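Local coordinates for protein transport protein HOFQ (Aggregatibacter actinomycetemcomitans, PDB 2Y3M) that serves as the competence secretin for DNA uptake, probably forming an outer-membrane channel, and binds DNA through its extra-membranous domains, at the interface of chains A and B. Sequence-based numbering; all coordinates share one arbitrary frame. Chains: chain A/B, Protein transport protein HOFQ.

Contact 1: the interface of chains A and B. Residues chain A 7-11, 75; chain B 44-47.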
loop_
_atom_site.group_PDB
_atom_site.type_symbol
_atom_site.label_atom_id
_atom_site.label_comp_id
_atom_site.label_asym_id
_atom_site.label_seq_id
_atom_site.Cartn_x
_atom_site.Cartn_y
_atom_site.Cartn_z
ATOM N N VAL A 7 0.760 25.479 8.662
ATOM C CA VAL A 7 0.517 24.270 7.875
ATOM C C VAL A 7 -0.217 23.206 8.675
ATOM O O VAL A 7 -0.056 23.110 9.894
ATOM C CB VAL A 7 1.838 23.638 7.310
ATOM C CG1 VAL A 7 2.465 24.518 6.224
ATOM C CG2 VAL A 7 2.847 23.315 8.430
ATOM N N PHE A 8 -1.022 22.415 7.978
ATOM C CA PHE A 8 -1.531 21.162 8.518
ATOM C C PHE A 8 -0.535 20.059 8.184
ATOM O O PHE A 8 -0.041 19.971 7.052
ATOM C CB PHE A 8 -2.906 20.831 7.947
ATOM C CG PHE A 8 -3.984 21.796 8.366
ATOM C CD1 PHE A 8 -4.710 21.582 9.536
ATOM C CD2 PHE A 8 -4.269 22.928 7.592
ATOM C CE1 PHE A 8 -5.707 22.471 9.932
ATOM C CE2 PHE A 8 -5.266 23.823 7.979
ATOM C CZ PHE A 8 -5.989 23.595 9.148
ATOM N N SER A 9 -0.245 19.222 9.173
ATOM C CA SER A 9 0.765 18.184 9.046
ATOM C C SER A 9 0.223 16.823 9.459
ATOM O O SER A 9 -0.572 16.718 10.392
ATOM C CB SER A 9 1.978 18.531 9.906
ATOM O OG SER A 9 2.932 17.492 9.855
ATOM N N ILE A 10 0.669 15.782 8.762
ATOM C CA ILE A 10 0.313 14.408 9.108
ATOM C C ILE A 10 1.507 13.481 8.867
ATOM O O ILE A 10 2.211 13.600 7.859
ATOM C CB ILE A 10 -0.947 13.925 8.333
ATOM C CG1 ILE A 10 -1.516 12.645 8.952
ATOM C CG2 ILE A 10 -0.642 13.738 6.846
ATOM C CD1 ILE A 10 -2.976 12.388 8.586
ATOM N N ARG A 11 1.745 12.579 9.812
ATOM C CA ARG A 11 2.804 11.601 9.662
ATOM C C ARG A 11 2.193 10.256 9.271
ATOM O O ARG A 11 1.244 9.795 9.899
ATOM C CB ARG A 11 3.653 11.503 10.937
ATOM C CG ARG A 11 4.870 10.573 10.809
ATOM C CD ARG A 11 5.804 10.671 12.004
ATOM N NE ARG A 11 6.567 11.921 11.999
ATOM C CZ ARG A 11 7.786 12.060 11.483
ATOM N NH1 ARG A 11 8.402 11.025 10.927
ATOM N NH2 ARG A 11 8.395 13.240 11.528
ATOM N N PHE A 75 0.513 23.826 12.963
ATOM C CA PHE A 75 1.577 24.613 13.582
ATOM C C PHE A 75 2.226 25.554 12.579
ATOM O O PHE A 75 1.874 25.550 11.398
ATOM C CB PHE A 75 2.636 23.682 14.187
ATOM C CG PHE A 75 3.555 23.051 13.171
ATOM C CD1 PHE A 75 3.094 22.058 12.306
ATOM C CD2 PHE A 75 4.895 23.435 13.093
ATOM C CE1 PHE A 75 3.953 21.465 11.371
ATOM C CE2 PHE A 75 5.760 22.846 12.163
ATOM C CZ PHE A 75 5.285 21.861 11.301
ATOM N N LEU B 44 6.528 9.032 6.424
ATOM C CA LEU B 44 6.276 10.220 5.617
ATOM C C LEU B 44 5.653 11.299 6.477
ATOM O O LEU B 44 4.688 11.044 7.209
ATOM C CB LEU B 44 5.330 9.907 4.466
ATOM C CG LEU B 44 5.648 8.762 3.517
ATOM C CD1 LEU B 44 4.541 8.678 2.477
ATOM C CD2 LEU B 44 7.021 8.948 2.866
ATOM N N GLN B 45 6.212 12.502 6.407
ATOM C CA GLN B 45 5.550 13.653 6.994
ATOM C C GLN B 45 5.039 14.536 5.872
ATOM O O GLN B 45 5.818 15.019 5.048
ATOM C CB GLN B 45 6.465 14.424 7.949
ATOM C CG GLN B 45 5.789 15.667 8.510
ATOM C CD GLN B 45 6.284 16.058 9.879
ATOM O OE1 GLN B 45 6.830 15.236 10.619
ATOM N NE2 GLN B 45 6.085 17.325 10.234
ATOM N N LEU B 46 3.725 14.718 5.838
ATOM C CA LEU B 46 3.072 15.503 4.798
ATOM C C LEU B 46 2.607 16.835 5.353
ATOM O O LEU B 46 2.081 16.907 6.460
ATOM C CB LEU B 46 1.892 14.733 4.207
ATOM C CG LEU B 46 2.268 13.419 3.532
ATOM C CD1 LEU B 46 1.060 12.551 3.406
ATOM C CD2 LEU B 46 2.870 13.689 2.172
ATOM N N GLU B 47 2.832 17.895 4.587
ATOM C CA GLU B 47 2.453 19.235 5.015
ATOM C C GLU B 47 1.701 19.966 3.922
ATOM O O GLU B 47 2.137 19.993 2.777
ATOM C CB GLU B 47 3.689 20.038 5.417
ATOM C CG GLU B 47 4.333 19.577 6.704
ATOM C CD GLU B 47 5.725 20.134 6.891
ATOM O OE1 GLU B 47 6.199 20.898 6.022
ATOM O OE2 GLU B 47 6.350 19.803 7.915
#

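Contact 2: the interface of chains A and B. Residues chain A 11-14, 67; chain B 41-43.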
loop_
_atom_site.group_PDB
_atom_site.type_symbol
_atom_site.label_atom_id
_atom_site.label_comp_id
_atom_site.label_asym_id
_atom_site.label_seq_id
_atom_site.Cartn_x
_atom_site.Cartn_y
_atom_site.Cartn_z
ATOM N N ARG A 11 1.745 12.579 9.812
ATOM C CA ARG A 11 2.804 11.601 9.662
ATOM C C ARG A 11 2.193 10.256 9.271
ATOM O O ARG A 11 1.244 9.795 9.899
ATOM C CB ARG A 11 3.653 11.503 10.937
ATOM C CG ARG A 11 4.870 10.573 10.809
ATOM C CD ARG A 11 5.804 10.671 12.004
ATOM N NE ARG A 11 6.567 11.921 11.999
ATOM C CZ ARG A 11 7.786 12.060 11.483
ATOM N NH1 ARG A 11 8.402 11.025 10.927
ATOM N NH2 ARG A 11 8.395 13.240 11.528
ATOM N N LEU A 12 2.724 9.653 8.210
ATOM C CA LEU A 12 2.316 8.310 7.799
ATOM C C LEU A 12 3.462 7.345 8.053
ATOM O O LEU A 12 4.556 7.505 7.508
ATOM C CB LEU A 12 1.899 8.265 6.317
ATOM C CG LEU A 12 0.715 9.107 5.823
ATOM C CD1 LEU A 12 0.429 8.808 4.359
ATOM C CD2 LEU A 12 -0.538 8.890 6.660
ATOM N N LYS A 13 3.203 6.350 8.892
ATOM C CA LYS A 13 4.201 5.363 9.266
ATOM C C LYS A 13 3.787 4.046 8.635
ATOM O O LYS A 13 2.639 3.613 8.779
ATOM C CB LYS A 13 4.276 5.252 10.795
ATOM C CG LYS A 13 5.326 4.287 11.350
ATOM C CD LYS A 13 5.360 4.374 12.873
ATOM C CE LYS A 13 5.838 3.081 13.515
ATOM N NZ LYS A 13 7.321 2.994 13.571
ATOM N N GLN A 14 4.711 3.420 7.913
ATOM C CA GLN A 14 4.405 2.160 7.259
ATOM C C GLN A 14 4.358 1.056 8.306
ATOM O O GLN A 14 5.279 0.913 9.111
ATOM C CB GLN A 14 5.413 1.843 6.155
ATOM C CG GLN A 14 4.822 0.984 5.046
ATOM C CD GLN A 14 5.846 0.536 4.024
ATOM O OE1 GLN A 14 6.169 -0.651 3.933
ATOM N NE2 GLN A 14 6.360 1.479 3.244
ATOM N N TRP A 67 -0.351 2.039 5.490
ATOM C CA TRP A 67 -0.025 3.321 6.112
ATOM C C TRP A 67 -0.875 3.636 7.344
ATOM O O TRP A 67 -2.094 3.804 7.247
ATOM C CB TRP A 67 -0.118 4.460 5.085
ATOM C CG TRP A 67 0.759 4.259 3.875
ATOM C CD1 TRP A 67 0.372 3.793 2.653
ATOM C CD2 TRP A 67 2.168 4.513 3.780
ATOM N NE1 TRP A 67 1.449 3.740 1.800
ATOM C CE2 TRP A 67 2.565 4.174 2.467
ATOM C CE3 TRP A 67 3.134 4.989 4.679
ATOM C CZ2 TRP A 67 3.889 4.301 2.026
ATOM C CZ3 TRP A 67 4.442 5.115 4.245
ATOM C CH2 TRP A 67 4.811 4.772 2.928
ATOM N N THR B 41 11.875 1.600 10.008
ATOM C CA THR B 41 10.875 1.672 8.939
ATOM C C THR B 41 10.902 3.015 8.189
ATOM O O THR B 41 11.666 3.916 8.537
ATOM C CB THR B 41 9.443 1.350 9.486
ATOM O OG1 THR B 41 8.471 1.515 8.446
ATOM C CG2 THR B 41 9.077 2.258 10.665
ATOM N N VAL B 42 10.080 3.136 7.150
ATOM C CA VAL B 42 9.953 4.397 6.423
ATOM C C VAL B 42 8.731 5.178 6.914
ATOM O O VAL B 42 7.644 4.610 7.095
ATOM C CB VAL B 42 9.944 4.189 4.871
ATOM C CG1 VAL B 42 8.793 3.287 4.436
ATOM C CG2 VAL B 42 9.909 5.526 4.125
ATOM N N SER B 43 8.933 6.471 7.158
ATOM C CA SER B 43 7.859 7.371 7.562
ATOM C C SER B 43 7.752 8.549 6.606
ATOM O O SER B 43 8.751 9.004 6.043
ATOM C CB SER B 43 8.075 7.881 8.987
ATOM O OG SER B 43 7.721 6.895 9.943
#

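Contact 3: the interface of chains A and B. Residues chain A 44, 46, 58, 61; chain B 12, 67.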
loop_
_atom_site.group_PDB
_atom_site.type_symbol
_atom_site.label_atom_id
_atom_site.label_comp_id
_atom_site.label_asym_id
_atom_site.label_seq_id
_atom_site.Cartn_x
_atom_site.Cartn_y
_atom_site.Cartn_z
ATOM N N LEU A 44 8.353 -10.674 -1.200
ATOM C CA LEU A 44 7.444 -11.710 -0.728
ATOM C C LEU A 44 7.312 -12.792 -1.789
ATOM O O LEU A 44 7.080 -12.496 -2.958
ATOM C CB LEU A 44 6.055 -11.138 -0.421
ATOM C CG LEU A 44 5.870 -9.868 0.415
ATOM C CD1 LEU A 44 4.383 -9.546 0.520
ATOM C CD2 LEU A 44 6.499 -9.995 1.804
ATOM N N LEU A 46 5.049 -16.006 -2.817
ATOM C CA LEU A 46 3.753 -16.630 -2.567
ATOM C C LEU A 46 3.621 -17.928 -3.348
ATOM O O LEU A 46 3.952 -17.982 -4.533
ATOM C CB LEU A 46 2.605 -15.698 -2.968
ATOM C CG LEU A 46 2.382 -14.345 -2.286
ATOM C CD1 LEU A 46 1.218 -13.655 -2.957
ATOM C CD2 LEU A 46 2.107 -14.491 -0.798
ATOM N N VAL A 58 -2.451 -12.480 -4.105
ATOM C CA VAL A 58 -1.737 -11.323 -4.656
ATOM C C VAL A 58 -2.598 -10.057 -4.544
ATOM O O VAL A 58 -2.126 -9.007 -4.093
ATOM C CB VAL A 58 -1.316 -11.564 -6.138
ATOM C CG1 VAL A 58 -0.741 -10.293 -6.772
ATOM C CG2 VAL A 58 -0.318 -12.705 -6.231
ATOM N N ILE A 61 -2.860 -8.690 -0.913
ATOM C CA ILE A 61 -1.664 -7.949 -0.514
ATOM C C ILE A 61 -1.629 -6.557 -1.168
ATOM O O ILE A 61 -1.278 -5.568 -0.523
ATOM C CB ILE A 61 -0.372 -8.751 -0.805
ATOM C CG1 ILE A 61 -0.325 -9.994 0.096
ATOM C CG2 ILE A 61 0.871 -7.884 -0.592
ATOM C CD1 ILE A 61 0.637 -11.061 -0.356
ATOM N N LEU B 12 6.630 -10.984 -5.198
ATOM C CA LEU B 12 6.227 -9.585 -5.113
ATOM C C LEU B 12 7.382 -8.768 -4.552
ATOM O O LEU B 12 7.834 -9.001 -3.429
ATOM C CB LEU B 12 4.978 -9.410 -4.232
ATOM C CG LEU B 12 3.643 -10.091 -4.582
ATOM C CD1 LEU B 12 2.546 -9.612 -3.635
ATOM C CD2 LEU B 12 3.234 -9.836 -6.023
ATOM N N TRP B 67 3.441 -2.842 -4.852
ATOM C CA TRP B 67 4.043 -4.114 -5.248
ATOM C C TRP B 67 4.135 -4.318 -6.752
ATOM O O TRP B 67 3.170 -4.092 -7.485
ATOM C CB TRP B 67 3.280 -5.273 -4.610
ATOM C CG TRP B 67 3.122 -5.108 -3.136
ATOM C CD1 TRP B 67 2.073 -4.528 -2.485
ATOM C CD2 TRP B 67 4.057 -5.500 -2.126
ATOM N NE1 TRP B 67 2.288 -4.544 -1.131
ATOM C CE2 TRP B 67 3.498 -5.136 -0.880
ATOM C CE3 TRP B 67 5.309 -6.133 -2.152
ATOM C CZ2 TRP B 67 4.149 -5.382 0.336
ATOM C CZ3 TRP B 67 5.955 -6.384 -0.944
ATOM C CH2 TRP B 67 5.371 -6.003 0.286
HETATM O O HOH W 1 -0.204 -3.121 -0.042
#

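Contact 1: the interface of chains A and B
A:Ile10 and B:Leu46 face each other across an antiparallel beta-sheet seam between two copies of the secretin's extra-membranous region, where strand 6-14 of chain A runs beside strand 42-48 of chain B. Each residue gives and accepts a backbone hydrogen bond. A:Ile10 N donates to B:Leu46 O at 2.9 Å. B:Leu46 N returns a bond of 2.8 Å to A:Ile10 O, almost straight at its hydrogen (178°). Their side chains leave the sheet in the same direction and lie alongside each other, with the A:Ile10 CG2 branch 3.8 Å from B:Leu46 CB. On the opposite face, B:Gln45 extends between two polar neighbours. The A:Ser9 hydroxyl OG, anti to its backbone N (chi1 176°), is thereby brought to the B:Gln45 amide, 3.2 Å from NE2. It stands well above the amide plane, making at best a bent hydrogen bond. The amide oxygen OE1 of B:Gln45 is 2.7 Å from A:Arg11 NH2, but the N-H is directed elsewhere, so the pair is a close polar approach and not a hydrogen bond. Guanidinium and amide planes stand nearly perpendicular, 87° apart. Farther out, strand 67-76 of chain A sets the ring edge of A:Phe75 against A:Ser9 CB and its tip, CZ, 4.1 Å from the B:Glu47 carboxylate oxygen OE2.

Contact 2: the interface of chains A and B
The antiparallel seam between strand 6-14 of chain A and strand 42-48 of chain B runs out here, with A:Gln14 meeting B:Val42 and A:Lys13 bridging to B:Ser43. A:Gln14 N donates a long backbone hydrogen bond of 3.3 Å to B:Val42 O. Just past it, the hydroxyl OG1 of B:Thr41 makes a weak bond to A:Gln14 O, also 3.3 Å. The side chains of A:Gln14 and B:Val42 cross at a slant, with the amide nitrogen NE2 3.3 Å from the CG1 methyl. B:Val42 places CG1 between its own backbone N and carbonyl carbon (chi1 59°), from where the methyl reaches the terminal amide of A:Gln14. Behind this pair, A:Gln14 CG rests 4.2 Å above the plane of the A:Trp67 indole, toward the rim, so strand 67-76 backs the glutamine from its own chain. A:Lys13 crosses B:Thr41 at about a right angle, bringing its terminal amine NZ to 3.5 Å from the CG2 methyl, while its CG passes 3.8 Å from the B:Ser43 hydroxyl OG. B:Ser43 thus lies between A:Lys13 and A:Arg11. In this crystal the site closes off the intermolecular sheet, where a long backbone bond, a weak hydroxyl bond and methyl contacts extend the pairing of the two copies to the last residue of strand 6-14.

Contact 3: the interface of chains A and B
A:Leu44 and B:Leu12 are paired antiparallel by two backbone hydrogen bonds, both close to straight (172° at each hydrogen). A:Leu44 N donates to B:Leu12 O at 2.8 Å. In return, B:Leu12 N reaches A:Leu44 O at 2.7 Å. The CG of B:Leu12, anti to the carbonyl carbon (chi1 -61°), carries its two methyls toward helix 51-62 of chain A. They are shared between helix residues: CD1 lies 3.9 Å from A:Ile61 CG2, and CD2 lies 4.1 Å from A:Val58 CG1. A:Ile61 also meets B:Trp67. The same CG2 methyl sits over one face of the indole, 3.9 Å from the centroid of the five-membered ring, in a CH-pi contact. A:Leu44 covers the six-membered ring from that same face, toward its rim, with CD1 3.7 Å from B:Trp67 CH2 and the two side chains crossing at roughly a right angle. The polar edge of the indole is served by water 1, which lies in the ring plane 3.1 Å from B:Trp67 NE1. The water also stands 2.7 Å from A:Ile61 O. That carbonyl belongs to the last turn of the helix, so the water bridges a helix end to the indole N-H. The site is a small apolar core in which strands 6-14 and 67-76 of chain B lie against strand 43-48 and helix 51-62 of chain A.

Contact 1 and contact 2 are successive stretches of one strand seam, their C-alpha centres about 12 Å apart, and A:Arg11 belongs to both. Contact 3 lies in the symmetry-related half, about 19 Å from contact 2 and 30 Å from contact 1, with the chains exchanged. Leu12 and Trp67 come from chain A in contact 2 and from chain B in contact 3; Leu44 and Leu46 belong to chain B in contact 1 and to chain A in contact 3. Strand 6-14 of each chain pairs with strand 42-48 or 43-48 of the other, so the copies interlock, perhaps by a swap, although the structure alone does not show that this dimer forms in the cell.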